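Long-range contacts in 6-phosphogluconate dehydrogenase (Pseudomonas syringae, PDB 5U5G), which binds NADP+ and (2-oxopropyl)phosphonic acid and probably acts as a reductase on this ketone in the late stage of fosfomycin biosynthesis: residues Asn183-Ile188 with Cys280-Val285; Ala230-Ser235 with Glu276-Gln281. All coordinates share one frame; numbering follows the deposited sequence.

Contact 1: residues Asn183-Ile188 with Cys280-Val285; sequences NLAGAI and CQYFSV
In the all-helical C-terminal part of this 3-hydroxyisobutyrate dehydrogenase-like fold, the long helix 168-196 is packed against the short C-terminal helix 282-287, and Ile188 meets Phe283 and Tyr282 at the centre of that helix-helix contact. The nearest CA atoms are those of Ile188 and Phe283, 6.1 Å apart. Ile188 works with both its branches. Its CG2 methyl lies over one face of the Phe283 ring, 3.5 Å from the ring centroid and 17° off the ring normal, a well-formed CH-pi contact. The other branch leaves CB beside the backbone N (chi1 -67°) and then runs extended (chi2 178°), which carries CD1 to Tyr282 CB at 3.8 Å and to the neighbourhood of the Cys280 carbonyl. A beta-branched residue suits this place because both branches can meet Phe283, CG2 over the face and CG1 3.7 Å from CE2, while CD1 goes on to Tyr282. With CG anti to the backbone N (chi1 -172°), the Tyr282 ring is directed at Ala185. The small Ala185 leaves room for it: its CB is 3.9 Å from Tyr282 CE2, and its carbonyl O meets the same ring at the edge, in plane. Farther out, the Tyr282 hydroxyl is hydrogen-bonded to Glu189, one turn beyond Ala185, which gives the polar end of a largely buried ring a partner. Helix 257-273 also packs on Tyr282, through Thr265 and Val269, and Pro257 and Phe258 of the second subunit touch Tyr282 and Ala185, placing this layer beside the dimer interface. In the 3-10 segment before the C-terminal helix, Leu184 CD1 lies 4.1 Å from Cys280 SG.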
loop_
_atom_site.group_PDB
_atom_site.type_symbol
_atom_site.label_atom_id
_atom_site.label_comp_id
_atom_site.label_asym_id
_atom_site.label_seq_id
_atom_site.Cartn_x
_atom_site.Cartn_y
_atom_site.Cartn_z
ATOM N N ASN A 183 -5.603 4.166 -1.279
ATOM C CA ASN A 183 -4.349 3.797 -1.928
ATOM C C ASN A 183 -4.474 3.864 -3.442
ATOM O O ASN A 183 -3.550 4.319 -4.133
ATOM C CB ASN A 183 -3.921 2.380 -1.524
ATOM C CG ASN A 183 -3.599 2.261 -0.038
ATOM O OD1 ASN A 183 -3.516 3.259 0.668
ATOM N ND2 ASN A 183 -3.403 1.037 0.429
ATOM N N LEU A 184 -5.591 3.354 -3.973
ATOM C CA LEU A 184 -5.797 3.322 -5.415
ATOM C C LEU A 184 -5.878 4.727 -5.984
ATOM O O LEU A 184 -5.233 5.034 -6.990
ATOM C CB LEU A 184 -7.067 2.533 -5.746
ATOM C CG LEU A 184 -7.429 2.435 -7.243
ATOM C CD1 LEU A 184 -6.283 1.837 -8.055
ATOM C CD2 LEU A 184 -8.691 1.606 -7.437
ATOM N N ALA A 185 -6.676 5.599 -5.357
ATOM C CA ALA A 185 -6.796 6.961 -5.868
ATOM C C ALA A 185 -5.470 7.704 -5.772
ATOM O O ALA A 185 -5.113 8.466 -6.676
ATOM C CB ALA A 185 -7.888 7.718 -5.117
ATOM N N GLY A 186 -4.726 7.499 -4.683
ATOM C CA GLY A 186 -3.408 8.109 -4.586
ATOM C C GLY A 186 -2.454 7.578 -5.639
ATOM O O GLY A 186 -1.718 8.342 -6.274
ATOM N N ALA A 187 -2.456 6.253 -5.844
ATOM C CA ALA A 187 -1.525 5.665 -6.801
ATOM C C ALA A 187 -1.811 6.166 -8.209
ATOM O O ALA A 187 -0.882 6.483 -8.960
ATOM C CB ALA A 187 -1.582 4.134 -6.735
ATOM N N ILE A 188 -3.094 6.295 -8.572
ATOM C CA ILE A 188 -3.453 6.827 -9.890
ATOM C C ILE A 188 -3.024 8.288 -10.025
ATOM O O ILE A 188 -2.575 8.726 -11.095
ATOM C CB ILE A 188 -4.963 6.638 -10.151
ATOM C CG1 ILE A 188 -5.286 5.152 -10.283
ATOM C CG2 ILE A 188 -5.396 7.365 -11.430
ATOM C CD1 ILE A 188 -6.766 4.858 -10.492
ATOM N N CYS A 280 -10.382 1.616 -11.891
ATOM C CA CYS A 280 -9.221 2.391 -12.318
ATOM C C CYS A 280 -9.549 3.456 -13.350
ATOM O O CYS A 280 -8.626 4.125 -13.811
ATOM C CB CYS A 280 -8.140 1.467 -12.877
ATOM S SG CYS A 280 -7.477 0.306 -11.670
ATOM N N GLN A 281 -10.819 3.649 -13.719
ATOM C CA GLN A 281 -11.165 4.732 -14.642
ATOM C C GLN A 281 -11.007 6.121 -14.025
ATOM O O GLN A 281 -11.180 7.122 -14.732
ATOM C CB GLN A 281 -12.587 4.526 -15.169
ATOM C CG GLN A 281 -12.618 3.684 -16.455
ATOM C CD GLN A 281 -11.887 4.376 -17.596
ATOM O OE1 GLN A 281 -12.343 5.400 -18.094
ATOM N NE2 GLN A 281 -10.742 3.835 -18.001
ATOM N N TYR A 282 -10.677 6.211 -12.733
ATOM C CA TYR A 282 -10.182 7.475 -12.197
ATOM C C TYR A 282 -9.060 8.045 -13.068
ATOM O O TYR A 282 -8.927 9.266 -13.172
ATOM C CB TYR A 282 -9.690 7.278 -10.759
ATOM C CG TYR A 282 -9.313 8.567 -10.025
ATOM C CD1 TYR A 282 -10.052 9.731 -10.192
ATOM C CD2 TYR A 282 -8.249 8.592 -9.127
ATOM C CE1 TYR A 282 -9.725 10.902 -9.494
ATOM C CE2 TYR A 282 -7.913 9.755 -8.428
ATOM C CZ TYR A 282 -8.655 10.897 -8.608
ATOM O OH TYR A 282 -8.309 12.038 -7.912
ATOM N N PHE A 283 -8.244 7.174 -13.683
ATOM C CA PHE A 283 -7.206 7.610 -14.621
ATOM C C PHE A 283 -7.772 8.559 -15.664
ATOM O O PHE A 283 -7.242 9.649 -15.884
ATOM C CB PHE A 283 -6.575 6.403 -15.335
ATOM C CG PHE A 283 -5.322 5.881 -14.686
ATOM C CD1 PHE A 283 -4.189 6.682 -14.573
ATOM C CD2 PHE A 283 -5.268 4.573 -14.217
ATOM C CE1 PHE A 283 -3.030 6.184 -13.975
ATOM C CE2 PHE A 283 -4.122 4.065 -13.638
ATOM C CZ PHE A 283 -3.000 4.872 -13.512
ATOM N N SER A 284 -8.859 8.158 -16.322
ATOM C CA SER A 284 -9.378 8.992 -17.397
ATOM C C SER A 284 -10.130 10.201 -16.861
ATOM O O SER A 284 -10.063 11.276 -17.463
ATOM C CB SER A 284 -10.266 8.160 -18.326
ATOM O OG SER A 284 -11.404 7.684 -17.632
ATOM N N VAL A 285 -10.825 10.060 -15.730
ATOM C CA VAL A 285 -11.495 11.212 -15.127
ATOM C C VAL A 285 -10.471 12.250 -14.707
ATOM O O VAL A 285 -10.658 13.456 -14.915
ATOM C CB VAL A 285 -12.361 10.768 -13.934
ATOM C CG1 VAL A 285 -12.815 11.976 -13.130
ATOM C CG2 VAL A 285 -13.557 9.959 -14.416
#

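Contact 2: residues Ala230-Ser235 with Glu276-Gln281; sequences ASSNVS and ESDQCQ. With NAP (NADP nicotinamide-adenine-dinucleotide phosphate), chain E.
Asp278 OD1 is gripped by two donors: the hydroxyl of Ser232, whose OG lies 2.7 Å from it on the syn side, and the backbone N of Cys280, which donates to the anti lone pair of OD1 and closes an Asx turn. The other oxygen, OD2, takes the backbone N of Ser232 at 2.7 Å, so the carboxylate binds one serine by both its amide and its hydroxyl. Ser232 OG in turn accepts from Gln279 NE2 at 3.0 Å, nearly in the amide plane, while Gln279 OE1 is held by Arg239 of the phosphonate pocket. These bonds fix the rotation of the amide, which lies against Val234 CB. A single beta bridge pairs Ser235 with Asp278; within it Gln279 N donates to Val234 O at 2.9 Å. On the cofactor side, NADP N7N donates to Asn233 O (3.0 Å, 166°), and a water links Ser235 OG, Glu276 OE2 and the pyrophosphate oxygen O1A. Ser235 OG also caps the following helix at Val238 N, and Glu276 is salt-bridged to Arg12. The short, shared bonds to Asp278 imply a carboxylate that is probably ionised, and they would help hold the loop from which Asn233 O meets the nicotinamide amide.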
loop_
_atom_site.group_PDB
_atom_site.type_symbol
_atom_site.label_atom_id
_atom_site.label_comp_id
_atom_site.label_asym_id
_atom_site.label_seq_id
_atom_site.Cartn_x
_atom_site.Cartn_y
_atom_site.Cartn_z
ATOM N N ALA A 230 -6.286 -3.177 -19.296
ATOM C CA ALA A 230 -6.894 -4.468 -19.017
ATOM C C ALA A 230 -7.630 -4.413 -17.681
ATOM O O ALA A 230 -7.161 -3.790 -16.721
ATOM C CB ALA A 230 -5.834 -5.567 -18.995
ATOM N N SER A 231 -8.787 -5.071 -17.626
ATOM C CA SER A 231 -9.687 -4.930 -16.490
ATOM C C SER A 231 -9.009 -5.352 -15.188
ATOM O O SER A 231 -8.284 -6.350 -15.136
ATOM C CB SER A 231 -10.948 -5.770 -16.727
ATOM O OG SER A 231 -11.820 -5.681 -15.618
ATOM N N SER A 232 -9.237 -4.579 -14.127
ATOM C CA SER A 232 -8.861 -5.028 -12.794
ATOM C C SER A 232 -9.943 -5.897 -12.174
ATOM O O SER A 232 -9.751 -6.410 -11.062
ATOM C CB SER A 232 -8.544 -3.836 -11.881
ATOM O OG SER A 232 -9.688 -3.069 -11.575
ATOM N N ASN A 233 -11.064 -6.070 -12.886
ATOM C CA ASN A 233 -12.186 -6.933 -12.485
ATOM C C ASN A 233 -12.854 -6.467 -11.191
ATOM O O ASN A 233 -13.460 -7.264 -10.465
ATOM C CB ASN A 233 -11.746 -8.395 -12.374
ATOM C CG ASN A 233 -11.652 -9.069 -13.726
ATOM O OD1 ASN A 233 -10.591 -9.548 -14.130
ATOM N ND2 ASN A 233 -12.764 -9.105 -14.435
ATOM N N VAL A 234 -12.750 -5.175 -10.892
ATOM C CA VAL A 234 -13.578 -4.538 -9.888
ATOM C C VAL A 234 -14.295 -3.381 -10.562
ATOM O O VAL A 234 -13.662 -2.401 -10.977
ATOM C CB VAL A 234 -12.775 -4.052 -8.680
ATOM C CG1 VAL A 234 -13.739 -3.509 -7.627
ATOM C CG2 VAL A 234 -11.921 -5.181 -8.107
ATOM N N SER A 235 -15.616 -3.483 -10.659
ATOM C CA SER A 235 -16.403 -2.406 -11.234
ATOM C C SER A 235 -16.539 -1.246 -10.255
ATOM O O SER A 235 -16.393 -1.393 -9.035
ATOM C CB SER A 235 -17.796 -2.900 -11.616
ATOM O OG SER A 235 -18.547 -3.146 -10.439
ATOM N N GLU A 276 -20.521 -0.355 -14.502
ATOM C CA GLU A 276 -19.747 -1.524 -14.892
ATOM C C GLU A 276 -18.344 -1.195 -15.374
ATOM O O GLU A 276 -17.600 -2.125 -15.700
ATOM C CB GLU A 276 -20.475 -2.330 -15.983
ATOM C CG GLU A 276 -21.656 -3.162 -15.471
ATOM C CD GLU A 276 -21.313 -4.013 -14.234
ATOM O OE1 GLU A 276 -20.212 -4.617 -14.164
ATOM O OE2 GLU A 276 -22.150 -4.063 -13.307
ATOM N N SER A 277 -17.966 0.084 -15.434
ATOM C CA SER A 277 -16.611 0.474 -15.796
ATOM C C SER A 277 -15.633 0.238 -14.640
ATOM O O SER A 277 -16.014 0.131 -13.465
ATOM C CB SER A 277 -16.571 1.938 -16.219
ATOM O OG SER A 277 -17.325 2.138 -17.394
ATOM N N ASP A 278 -14.350 0.165 -14.997
ATOM C CA ASP A 278 -13.319 -0.255 -14.055
ATOM C C ASP A 278 -13.100 0.800 -12.973
ATOM O O ASP A 278 -13.142 2.010 -13.236
ATOM C CB ASP A 278 -12.008 -0.525 -14.803
ATOM C CG ASP A 278 -11.085 -1.471 -14.054
ATOM O OD1 ASP A 278 -10.328 -1.014 -13.151
ATOM O OD2 ASP A 278 -11.117 -2.680 -14.375
ATOM N N GLN A 279 -12.857 0.325 -11.743
ATOM C CA GLN A 279 -12.456 1.214 -10.654
ATOM C C GLN A 279 -11.289 2.116 -11.056
ATOM O O GLN A 279 -11.214 3.268 -10.620
ATOM C CB GLN A 279 -12.081 0.389 -9.410
ATOM C CG GLN A 279 -11.020 -0.681 -9.688
ATOM C CD GLN A 279 -10.598 -1.463 -8.462
ATOM O OE1 GLN A 279 -11.039 -1.182 -7.340
ATOM N NE2 GLN A 279 -9.750 -2.470 -8.671
ATOM N N CYS A 280 -10.382 1.616 -11.891
ATOM C CA CYS A 280 -9.221 2.391 -12.318
ATOM C C CYS A 280 -9.549 3.456 -13.350
ATOM O O CYS A 280 -8.626 4.125 -13.811
ATOM C CB CYS A 280 -8.140 1.467 -12.877
ATOM S SG CYS A 280 -7.477 0.306 -11.670
ATOM N N GLN A 281 -10.819 3.649 -13.719
ATOM C CA GLN A 281 -11.165 4.732 -14.642
ATOM C C GLN A 281 -11.007 6.121 -14.025
ATOM O O GLN A 281 -11.180 7.122 -14.732
ATOM C CB GLN A 281 -12.587 4.526 -15.169
ATOM C CG GLN A 281 -12.618 3.684 -16.455
ATOM C CD GLN A 281 -11.887 4.376 -17.596
ATOM O OE1 GLN A 281 -12.343 5.400 -18.094
ATOM N NE2 GLN A 281 -10.742 3.835 -18.001
HETATM P PA NAP E . -20.364 -8.603 -10.183
HETATM O O1A NAP E . -21.057 -7.313 -10.427
HETATM O O2A NAP E . -19.272 -9.085 -11.106
HETATM O O5B NAP E . -21.483 -9.822 -10.040
HETATM C C5B NAP E . -22.455 -9.392 -9.118
HETATM C C4B NAP E . -23.288 -10.638 -8.747
HETATM O O4B NAP E . -24.399 -10.293 -7.920
HETATM C C3B NAP E . -23.812 -11.325 -10.059
HETATM O O3B NAP E . -23.877 -12.703 -9.855
HETATM C C2B NAP E . -25.251 -10.773 -10.111
HETATM O O2B NAP E . -26.147 -11.565 -10.723
HETATM C C1B NAP E . -25.557 -10.795 -8.561
HETATM N N9A NAP E . -26.691 -9.929 -8.301
HETATM C C8A NAP E . -26.730 -8.526 -8.166
HETATM N N7A NAP E . -27.987 -8.047 -7.960
HETATM C C5A NAP E . -28.784 -9.201 -7.975
HETATM C C6A NAP E . -30.169 -9.396 -7.826
HETATM N N6A NAP E . -31.011 -8.333 -7.610
HETATM N N1A NAP E . -30.719 -10.635 -7.889
HETATM C C2A NAP E . -29.843 -11.664 -8.104
HETATM N N3A NAP E . -28.511 -11.640 -8.258
HETATM C C4A NAP E . -27.994 -10.375 -8.189
HETATM O O3 NAP E . -19.772 -8.271 -8.687
HETATM P PN NAP E . -18.418 -9.040 -8.315
HETATM O O1N NAP E . -18.478 -10.495 -8.569
HETATM O O2N NAP E . -17.176 -8.207 -8.539
HETATM O O5D NAP E . -18.469 -8.959 -6.573
HETATM C C5D NAP E . -19.314 -9.881 -6.044
HETATM C C4D NAP E . -19.109 -9.841 -4.540
HETATM O O4D NAP E . -17.723 -10.132 -4.225
HETATM C C3D NAP E . -19.395 -8.373 -4.013
HETATM O O3D NAP E . -20.008 -8.463 -2.758
HETATM C C2D NAP E . -18.010 -7.774 -3.899
HETATM O O2D NAP E . -17.902 -6.802 -2.892
HETATM C C1D NAP E . -17.202 -9.043 -3.473
HETATM N N1N NAP E . -15.798 -8.915 -3.809
HETATM C C2N NAP E . -15.364 -8.655 -5.136
HETATM C C3N NAP E . -14.011 -8.628 -5.399
HETATM C C7N NAP E . -13.525 -8.395 -6.762
HETATM O O7N NAP E . -12.327 -8.405 -7.052
HETATM N N7N NAP E . -14.431 -8.207 -7.790
HETATM C C4N NAP E . -12.984 -8.899 -4.331
HETATM C C5N NAP E . -13.550 -9.133 -3.001
HETATM C C6N NAP E . -14.864 -9.120 -2.781
HETATM P P2B NAP E . -26.242 -11.363 -12.557
HETATM O O1X NAP E . -24.981 -12.080 -12.926
HETATM O O2X NAP E . -27.561 -12.066 -12.892
HETATM O O3X NAP E . -26.231 -9.855 -12.640
HETATM O O HOH W 1 -13.085 -3.181 -15.881
HETATM O O HOH W 2 -20.826 -4.627 -10.803
#

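How the contacts relate
The centres of the two contacts are 11 Å apart, and residues 280-281 belong to both. Contact 2 uses the 276-281 stretch as a polar partner for the loop at the cofactor, whereas contact 1 uses its continuation as an apolar surface on helix 168-196. They touch directly where Leu184 CD2 lies 3.6 Å from Gln279 OE1. Contact 2 reaches the ligands: the Val234 side chain is about 4 Å from the bound (2-oxopropyl)phosphonic acid. Contact 1 stands farther back; the Leu184 side chain is about 8 Å from that ligand. Tyr217, a pocket residue, packs on both Leu184 and Gln279, linking the two contacts to the phosphonate site.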